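Lipocalin (PDB 3BRN) binds the biogenic amine serotonin in the central cavity of a lipocalin beta barrel, consistent with an amine-binding role in this soft tick. Local coordinates at residues 96-101 with 107-112; 113-118 with 137-142; 48-51 with 55-58. All coordinates share one frame; numbering follows the deposited sequence.

Contact 1 (96-101 with 107-112). With SRO (serotonin), chain C.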
loop_
_atom_site.group_PDB
_atom_site.type_symbol
_atom_site.label_atom_id
_atom_site.label_comp_id
_atom_site.label_asym_id
_atom_site.label_seq_id
_atom_site.Cartn_x
_atom_site.Cartn_y
_atom_site.Cartn_z
ATOM N N THR A 96 8.341 -3.512 3.327
ATOM C CA THR A 96 9.234 -2.437 3.755
ATOM C C THR A 96 8.812 -1.134 3.074
ATOM O O THR A 96 8.645 -1.091 1.862
ATOM C CB THR A 96 10.720 -2.728 3.374
ATOM O OG1 THR A 96 11.100 -4.004 3.886
ATOM C CG2 THR A 96 11.673 -1.659 3.937
ATOM N N VAL A 97 8.732 -0.063 3.850
ATOM C CA VAL A 97 8.397 1.238 3.283
ATOM C C VAL A 97 9.656 1.891 2.712
ATOM O O VAL A 97 10.563 2.211 3.460
ATOM C CB VAL A 97 7.753 2.160 4.319
ATOM C CG1 VAL A 97 7.214 3.413 3.636
ATOM C CG2 VAL A 97 6.633 1.421 5.072
ATOM N N LEU A 98 9.735 2.014 1.388
ATOM C CA LEU A 98 10.915 2.614 0.757
ATOM C C LEU A 98 10.736 4.120 0.697
ATOM O O LEU A 98 11.699 4.860 0.614
ATOM C CB LEU A 98 11.100 2.056 -0.655
ATOM C CG LEU A 98 11.193 0.529 -0.712
ATOM C CD1 LEU A 98 11.399 0.130 -2.150
ATOM C CD2 LEU A 98 12.347 0.044 0.189
ATOM N N PHE A 99 9.484 4.550 0.599
ATOM C CA PHE A 99 9.157 5.965 0.592
ATOM C C PHE A 99 7.685 6.179 0.908
ATOM O O PHE A 99 6.845 5.368 0.564
ATOM C CB PHE A 99 9.512 6.600 -0.761
ATOM C CG PHE A 99 9.038 8.021 -0.908
ATOM C CD1 PHE A 99 9.824 9.080 -0.476
ATOM C CD2 PHE A 99 7.812 8.295 -1.489
ATOM C CE1 PHE A 99 9.380 10.390 -0.594
ATOM C CE2 PHE A 99 7.356 9.598 -1.591
ATOM C CZ PHE A 99 8.153 10.646 -1.165
ATOM N N SER A 100 7.360 7.285 1.568
ATOM C CA SER A 100 5.956 7.589 1.822
ATOM C C SER A 100 5.838 9.064 2.129
ATOM O O SER A 100 6.812 9.672 2.562
ATOM C CB SER A 100 5.459 6.783 3.019
ATOM O OG SER A 100 4.070 6.978 3.214
ATOM N N ASP A 101 4.686 9.655 1.818
ATOM C CA ASP A 101 4.408 11.030 2.226
ATOM C C ASP A 101 3.401 11.045 3.378
ATOM O O ASP A 101 2.980 12.100 3.844
ATOM C CB ASP A 101 3.925 11.879 1.042
ATOM C CG ASP A 101 2.559 11.457 0.532
ATOM O OD1 ASP A 101 1.996 10.462 1.042
ATOM O OD2 ASP A 101 2.046 12.136 -0.381
ATOM N N VAL A 107 5.608 3.908 -1.499
ATOM C CA VAL A 107 6.294 2.916 -2.319
ATOM C C VAL A 107 6.903 1.863 -1.388
ATOM O O VAL A 107 7.619 2.205 -0.460
ATOM C CB VAL A 107 7.403 3.575 -3.149
ATOM C CG1 VAL A 107 8.197 2.491 -3.934
ATOM C CG2 VAL A 107 6.776 4.630 -4.077
ATOM N N MET A 108 6.631 0.591 -1.667
ATOM C CA MET A 108 7.021 -0.492 -0.788
ATOM C C MET A 108 7.905 -1.477 -1.546
ATOM O O MET A 108 7.786 -1.631 -2.772
ATOM C CB MET A 108 5.772 -1.288 -0.354
ATOM C CG MET A 108 4.650 -0.478 0.277
ATOM S SD MET A 108 5.154 0.448 1.722
ATOM C CE MET A 108 3.541 0.728 2.469
ATOM N N ARG A 109 8.633 -2.279 -0.775
ATOM C CA ARG A 109 9.097 -3.575 -1.270
ATOM C C ARG A 109 8.185 -4.612 -0.590
ATOM O O ARG A 109 8.138 -4.673 0.626
ATOM C CB ARG A 109 10.553 -3.831 -0.877
ATOM C CG ARG A 109 11.122 -5.122 -1.487
ATOM C CD ARG A 109 12.587 -5.354 -1.079
ATOM N NE ARG A 109 13.441 -4.284 -1.584
ATOM C CZ ARG A 109 14.096 -3.406 -0.829
ATOM N NH1 ARG A 109 14.132 -3.539 0.495
ATOM N NH2 ARG A 109 14.752 -2.410 -1.411
ATOM N N GLY A 110 7.403 -5.349 -1.373
ATOM C CA GLY A 110 6.477 -6.362 -0.833
ATOM C C GLY A 110 7.208 -7.603 -0.350
ATOM O O GLY A 110 8.420 -7.723 -0.526
ATOM N N PRO A 111 6.494 -8.518 0.321
ATOM C CA PRO A 111 7.200 -9.642 0.960
ATOM C C PRO A 111 7.960 -10.558 -0.010
ATOM O O PRO A 111 9.058 -11.003 0.317
ATOM C CB PRO A 111 6.077 -10.401 1.695
ATOM C CG PRO A 111 4.985 -9.439 1.827
ATOM C CD PRO A 111 5.060 -8.495 0.667
ATOM N N ASP A 112 7.478 -10.660 -1.250
ATOM C CA ASP A 112 8.128 -11.476 -2.281
ATOM C C ASP A 112 9.338 -10.811 -2.934
ATOM O O ASP A 112 10.007 -11.424 -3.770
ATOM C CB ASP A 112 7.122 -11.853 -3.374
ATOM C CG ASP A 112 6.055 -12.832 -2.884
ATOM O OD1 ASP A 112 6.094 -13.245 -1.698
ATOM O OD2 ASP A 112 5.155 -13.169 -3.685
HETATM O OH SRO C . -2.033 -2.282 6.798
HETATM C CZ3 SRO C . -1.203 -2.422 5.712
HETATM C CH2 SRO C . -0.615 -3.668 5.510
HETATM C CZ2 SRO C . 0.141 -3.911 4.361
HETATM C CE2 SRO C . 0.328 -2.847 3.492
HETATM N NE1 SRO C . 1.026 -2.675 2.341
HETATM C CD1 SRO C . 0.839 -1.413 1.888
HETATM C CG SRO C . 0.021 -0.732 2.791
HETATM C CD2 SRO C . -0.276 -1.641 3.805
HETATM C CE3 SRO C . -1.008 -1.449 4.873
HETATM C CB SRO C . -0.404 0.712 2.691
HETATM C CA SRO C . 0.228 1.536 3.831
HETATM N NZ SRO C . -0.339 2.888 3.799
HETATM O O HOH W 1 10.040 -6.250 2.535
#
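The carbonyl oxygen of V107 takes two backbone N-H groups at once. L98 N donates to V107 O at 2.8 Å and F99 N to the same V107 O at 3.2 Å, both lying in the plane of that carbonyl. Two consecutive residues thus face one, the classic beta bulge, and the register slips by one residue between the V97–M108 and F99–V107 pairs. On one side of the bulge V107 N returns a nearly straight bond to F99 O (2.8 Å, 169°); on the other, T96 and R109 form an antiparallel hydrogen-bonded pair with two bonds of 2.9 Å between T96 N and R109 O and between R109 N and T96 O. Water 1 joins the edge of this pair, accepting from T96 OG1 and donating to R109 O, while the same hydroxyl also bonds K81 NZ.

At the bulge L98 turns its side chain toward strand 105-109. Its CD2 sits over one face of the R109 guanidinium, 3.8 Å from R109 NH2, and the two side chains cross at about a right angle; the R109 chain bends at chi3 (-63°), which carries the flat group over this methyl. V97 and M108 form the non-hydrogen-bonded pair and lie side by side, M108 SD 3.8 Å from V97 CG2. M108 folds at chi2 (-57°), and its CE methyl ends 3.5 Å from CD1 of serotonin. F99 points to the other face of the sheet, where its ring meets F9, F13 and helix 131-140. The bulge coincides with a corner in the chain, a bent antiparallel pairing in the lipocalin barrel wall with M108 lining the amine pocket.

Contact 2 (113-118 with 137-142). With SRO (serotonin), chain C.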
loop_
_atom_site.group_PDB
_atom_site.type_symbol
_atom_site.label_atom_id
_atom_site.label_comp_id
_atom_site.label_asym_id
_atom_site.label_seq_id
_atom_site.Cartn_x
_atom_site.Cartn_y
_atom_site.Cartn_z
ATOM N N GLY A 113 9.603 -9.556 -2.573
ATOM C CA GLY A 113 10.735 -8.797 -3.116
ATOM C C GLY A 113 10.353 -7.867 -4.253
ATOM O O GLY A 113 11.186 -7.155 -4.802
ATOM N N ASN A 114 9.113 -7.902 -4.647
ATOM C CA ASN A 114 8.587 -7.035 -5.660
ATOM C C ASN A 114 8.417 -5.587 -5.181
ATOM O O ASN A 114 8.408 -5.348 -4.024
ATOM C CB ASN A 114 7.260 -7.593 -6.101
ATOM C CG ASN A 114 6.268 -7.629 -4.994
ATOM O OD1 ASN A 114 6.392 -8.381 -4.074
ATOM N ND2 ASN A 114 5.331 -6.765 -5.056
ATOM N N TYR A 115 8.289 -4.654 -6.106
ATOM C CA TYR A 115 7.995 -3.294 -5.765
ATOM C C TYR A 115 6.547 -2.917 -5.968
ATOM O O TYR A 115 5.927 -3.400 -6.842
ATOM C CB TYR A 115 8.930 -2.325 -6.490
ATOM C CG TYR A 115 10.362 -2.618 -6.197
ATOM C CD1 TYR A 115 10.880 -2.333 -4.984
ATOM C CD2 TYR A 115 11.160 -3.254 -7.110
ATOM C CE1 TYR A 115 12.145 -2.624 -4.691
ATOM C CE2 TYR A 115 12.448 -3.554 -6.822
ATOM C CZ TYR A 115 12.937 -3.238 -5.608
ATOM O OH TYR A 115 14.186 -3.509 -5.236
ATOM N N GLU A 116 6.063 -1.987 -5.167
ATOM C CA GLU A 116 4.633 -1.682 -5.115
ATOM C C GLU A 116 4.398 -0.197 -4.945
ATOM O O GLU A 116 5.038 0.450 -4.113
ATOM C CB GLU A 116 3.989 -2.402 -3.926
ATOM C CG GLU A 116 4.064 -3.930 -4.034
ATOM C CD GLU A 116 3.472 -4.634 -2.823
ATOM O OE1 GLU A 116 3.228 -3.957 -1.794
ATOM O OE2 GLU A 116 3.348 -5.880 -2.867
ATOM N N LEU A 117 3.389 0.306 -5.637
ATOM C CA LEU A 117 2.923 1.660 -5.397
ATOM C C LEU A 117 1.507 1.565 -4.847
ATOM O O LEU A 117 0.618 1.056 -5.521
ATOM C CB LEU A 117 2.923 2.448 -6.713
ATOM C CG LEU A 117 2.279 3.839 -6.694
ATOM C CD1 LEU A 117 3.032 4.780 -5.776
ATOM C CD2 LEU A 117 2.235 4.397 -8.116
ATOM N N TRP A 118 1.301 2.092 -3.661
ATOM C CA TRP A 118 -0.000 2.135 -3.049
ATOM C C TRP A 118 -0.491 3.558 -3.020
ATOM O O TRP A 118 0.260 4.433 -2.748
ATOM C CB TRP A 118 0.044 1.543 -1.663
ATOM C CG TRP A 118 0.343 0.128 -1.554
ATOM C CD1 TRP A 118 1.535 -0.434 -1.638
ATOM C CD2 TRP A 118 -0.579 -0.921 -1.336
ATOM N NE1 TRP A 118 1.452 -1.761 -1.482
ATOM C CE2 TRP A 118 0.146 -2.098 -1.306
ATOM C CE3 TRP A 118 -1.950 -0.985 -1.175
ATOM C CZ2 TRP A 118 -0.445 -3.316 -1.081
ATOM C CZ3 TRP A 118 -2.523 -2.196 -0.971
ATOM C CH2 TRP A 118 -1.787 -3.337 -0.917
ATOM N N ALA A 137 9.258 4.478 -10.149
ATOM C CA ALA A 137 10.036 4.362 -11.394
ATOM C C ALA A 137 11.496 4.066 -11.120
ATOM O O ALA A 137 12.093 3.219 -11.785
ATOM C CB ALA A 137 9.901 5.624 -12.260
ATOM N N GLN A 138 12.080 4.741 -10.129
ATOM C CA GLN A 138 13.473 4.460 -9.781
ATOM C C GLN A 138 13.711 3.016 -9.388
ATOM O O GLN A 138 14.671 2.409 -9.843
ATOM C CB GLN A 138 13.992 5.395 -8.684
ATOM C CG GLN A 138 14.744 6.584 -9.223
ATOM C CD GLN A 138 15.192 7.543 -8.135
ATOM O OE1 GLN A 138 15.533 7.002 -6.968
ATOM N NE2 GLN A 138 15.170 8.762 -8.323
ATOM N N VAL A 139 12.966 2.530 -8.400
ATOM C CA VAL A 139 13.199 1.183 -7.896
ATOM C C VAL A 139 12.751 0.079 -8.845
ATOM O O VAL A 139 13.325 -1.003 -8.855
ATOM C CB VAL A 139 12.616 0.960 -6.478
ATOM C CG1 VAL A 139 13.273 1.913 -5.500
ATOM C CG2 VAL A 139 11.057 1.121 -6.457
ATOM N N ALA A 140 11.727 0.355 -9.640
ATOM C CA ALA A 140 11.162 -0.650 -10.529
ATOM C C ALA A 140 12.117 -0.877 -11.687
ATOM O O ALA A 140 12.267 -2.003 -12.166
ATOM C CB ALA A 140 9.796 -0.211 -11.042
ATOM N N GLY A 141 12.756 0.203 -12.130
ATOM C CA GLY A 141 13.758 0.117 -13.188
ATOM C C GLY A 141 13.100 -0.315 -14.479
ATOM O O GLY A 141 12.002 0.144 -14.803
ATOM N N GLY A 142 13.692 -1.304 -15.136
ATOM C CA GLY A 142 13.170 -1.802 -16.414
ATOM C C GLY A 142 12.274 -3.026 -16.254
ATOM O O GLY A 142 11.936 -3.691 -17.228
HETATM O OH SRO C . -2.033 -2.282 6.798
HETATM C CZ3 SRO C . -1.203 -2.422 5.712
HETATM C CH2 SRO C . -0.615 -3.668 5.510
HETATM C CZ2 SRO C . 0.141 -3.911 4.361
HETATM C CE2 SRO C . 0.328 -2.847 3.492
HETATM N NE1 SRO C . 1.026 -2.675 2.341
HETATM C CD1 SRO C . 0.839 -1.413 1.888
HETATM C CG SRO C . 0.021 -0.732 2.791
HETATM C CD2 SRO C . -0.276 -1.641 3.805
HETATM C CE3 SRO C . -1.008 -1.449 4.873
HETATM C CB SRO C . -0.404 0.712 2.691
HETATM C CA SRO C . 0.228 1.536 3.831
HETATM N NZ SRO C . -0.339 2.888 3.799
HETATM O O HOH W 2 15.534 -1.905 -7.101
#
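Apolar contact between Y115 and V139 carries the meeting of strand 115-120 with the end of helix 131-140. V139 lays its CB over one face of the phenol ring, 4.0 Å from the centroid and 13° off the ring normal, a CH-pi contact. Its CG2 methyl lies over the same face at the CG end, 3.8 Å from Y115 CD1. With V139 CG1 anti to its carbonyl carbon (chi1 -61°), CG2 is left between the backbone N and the carbonyl carbon and falls above the ring. V139 O stands above the same face, on its CD2–CE2 side, 3.4 Å from Y115 CE2, and A140 CA comes near the ring obliquely.

No direct hydrogen bond joins the two segments; the polar link is made by water 2. It lies 2.8 Å from Y115 OH and donates to V139 O, connecting the phenol end to a carbonyl in the last turn of the helix.

Within 113-118 a chain of side-chain hydrogen bonds runs on the side away from the helix. N114 ND2 donates to E116 OE2, which it meets on the anti side of the carboxylate. W118 NE1 donates to E116 OE1 over 2.8 Å, in the indole plane but from above the carboxylate plane. With both oxygens engaged, E116 holds the edge of the indole and helps fix its rotation.

The ligand meets W118 over a ring face: serotonin CD1 lies over the middle of the W118 ring system, 3.3 Å above its plane, the two indoles being tilted steeply against each other.

Strand 115-120 runs between strands 26-32 and 105-109. Y115 and L117 pack outward against helix 131-140, Y115 also touching L98 and R109, whereas E116 and W118 face inward beside M108 and L29.

Contact 3 (48-51 with 55-58). With SRO (serotonin), chain C.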
loop_
_atom_site.group_PDB
_atom_site.type_symbol
_atom_site.label_atom_id
_atom_site.label_comp_id
_atom_site.label_asym_id
_atom_site.label_seq_id
_atom_site.Cartn_x
_atom_site.Cartn_y
_atom_site.Cartn_z
ATOM N N ASN A 48 -8.060 2.156 14.576
ATOM C CA ASN A 48 -7.459 2.963 15.629
ATOM C C ASN A 48 -6.006 3.321 15.319
ATOM O O ASN A 48 -5.302 2.576 14.631
ATOM C CB ASN A 48 -7.563 2.238 16.968
ATOM C CG ASN A 48 -7.309 0.754 16.842
ATOM O OD1 ASN A 48 -7.352 0.196 15.741
ATOM N ND2 ASN A 48 -7.062 0.099 17.970
ATOM N N THR A 49 -5.587 4.498 15.772
ATOM C CA THR A 49 -4.244 4.987 15.495
ATOM C C THR A 49 -3.144 4.052 16.004
ATOM O O THR A 49 -3.249 3.479 17.091
ATOM C CB THR A 49 -4.046 6.417 16.016
ATOM O OG1 THR A 49 -4.940 7.297 15.321
ATOM C CG2 THR A 49 -2.618 6.883 15.781
ATOM N N LEU A 50 -2.229 3.714 15.100
ATOM C CA LEU A 50 -1.046 2.935 15.438
ATOM C C LEU A 50 0.059 3.865 15.909
ATOM O O LEU A 50 0.196 4.981 15.404
ATOM C CB LEU A 50 -0.536 2.185 14.204
ATOM C CG LEU A 50 -0.994 0.749 13.975
ATOM C CD1 LEU A 50 -0.377 0.224 12.659
ATOM C CD2 LEU A 50 -0.575 -0.109 15.157
ATOM N N SER A 51 0.809 3.411 16.906
ATOM C CA SER A 51 2.036 4.066 17.320
ATOM C C SER A 51 3.116 3.012 17.149
ATOM O O SER A 51 2.812 1.881 16.818
ATOM C CB SER A 51 1.951 4.527 18.779
ATOM O OG SER A 51 1.574 3.455 19.622
ATOM N N SER A 55 0.739 -3.804 17.336
ATOM C CA SER A 55 0.027 -4.705 16.427
ATOM C C SER A 55 -1.431 -4.323 16.450
ATOM O O SER A 55 -1.934 -3.828 17.459
ATOM C CB SER A 55 0.171 -6.154 16.881
ATOM O OG SER A 55 1.500 -6.606 16.720
ATOM N N THR A 56 -2.125 -4.553 15.345
ATOM C CA THR A 56 -3.533 -4.184 15.265
ATOM C C THR A 56 -4.181 -4.933 14.114
ATOM O O THR A 56 -3.484 -5.529 13.297
ATOM C CB THR A 56 -3.707 -2.664 15.043
ATOM O OG1 THR A 56 -5.017 -2.253 15.458
ATOM C CG2 THR A 56 -3.510 -2.313 13.570
ATOM N N SER A 57 -5.507 -5.006 14.127
ATOM C CA SER A 57 -6.249 -5.612 13.024
ATOM C C SER A 57 -6.413 -4.586 11.925
ATOM O O SER A 57 -6.507 -3.390 12.196
ATOM C CB SER A 57 -7.654 -6.038 13.488
ATOM O OG SER A 57 -7.602 -7.006 14.514
ATOM N N PHE A 58 -6.515 -5.057 10.681
ATOM C CA PHE A 58 -6.849 -4.172 9.580
ATOM C C PHE A 58 -7.616 -4.959 8.544
ATOM O O PHE A 58 -7.560 -6.188 8.523
ATOM C CB PHE A 58 -5.595 -3.542 8.956
ATOM C CG PHE A 58 -4.765 -4.503 8.156
ATOM C CD1 PHE A 58 -3.950 -5.423 8.789
ATOM C CD2 PHE A 58 -4.800 -4.484 6.770
ATOM C CE1 PHE A 58 -3.243 -6.344 8.067
ATOM C CE2 PHE A 58 -4.079 -5.389 6.036
ATOM C CZ PHE A 58 -3.269 -6.309 6.683
HETATM O OH SRO C . -2.033 -2.282 6.798
HETATM C CZ3 SRO C . -1.203 -2.422 5.712
HETATM C CH2 SRO C . -0.615 -3.668 5.510
HETATM C CZ2 SRO C . 0.141 -3.911 4.361
HETATM C CE2 SRO C . 0.328 -2.847 3.492
HETATM N NE1 SRO C . 1.026 -2.675 2.341
HETATM C CD1 SRO C . 0.839 -1.413 1.888
HETATM C CG SRO C . 0.021 -0.732 2.791
HETATM C CD2 SRO C . -0.276 -1.641 3.805
HETATM C CE3 SRO C . -1.008 -1.449 4.873
HETATM C CB SRO C . -0.404 0.712 2.691
HETATM C CA SRO C . 0.228 1.536 3.831
HETATM N NZ SRO C . -0.339 2.888 3.799
#
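T56 reaches from strand 55-64 toward the loop segment 48-51 and meets it with both branches. Its CB lies 4.0 Å from L50 CD2, the methyl that also comes up to the backbone at S55 N. From CB the chain divides. The CG2 methyl, placed between the backbone N and the carbonyl carbon, turns to the leucine: L50 CG and L50 CD2 each stand 4.0 Å from T56 CG2, and L50 CD1 is scarcely farther. One methyl therefore touches the whole branched end of L50, the two side chains lying aslant. The hydroxyl takes the other course: OG1, anti to the backbone N (chi1 -158°), faces N48, whose OD1 lies 3.4 Å from T56 OG1. The N48 and T56 side chains run antiparallel alongside one another, and N48 ND2 stays farther from the hydroxyl, at 4.0 Å.

The contact belongs to the connection between strands 42-44 and 55-64, neighbouring antiparallel strands of the lipocalin barrel; here the loop lies beside the strand without a backbone hydrogen bond between the two segments. L50 is buried, reaching also V77 of strand 67-78 and V19 of helix 15-20, and its carbonyl accepts from N20 ND2.

Farther along the same strand F58 belongs to the pocket. One face of its ring receives the serotonin hydroxyl. This oxygen lies toward the ring's rim, 3.5 Å from F58 CD2, while the ligand's CH2 carbon is near F58 CE2 and CZ. A73 and V75 of strand 67-78 pack against F58.

How the contacts relate
Along the chain contact 3 comes first, then contact 1, then contact 2, each closing before the next opens. All three reach the same curled antiparallel sheet. Contacts 1 and 2 are neighbours, their centres about 9 Å apart, joined where strand 105-109 pairs with strand 115-120: M108 N probably bonds E116 O, and M108 CG packs on W118 CD1. Contact 3 lies with its centre about 18 Å from that of contact 1 and about 26 Å from that of contact 2, across the chain's centre from the latter. Each supplies a pocket residue (M108, W118, F58) from a different part of one barrel wall, which thus closes round the amine from several sides, S18 O and D106 OD2 hydrogen-bonding it.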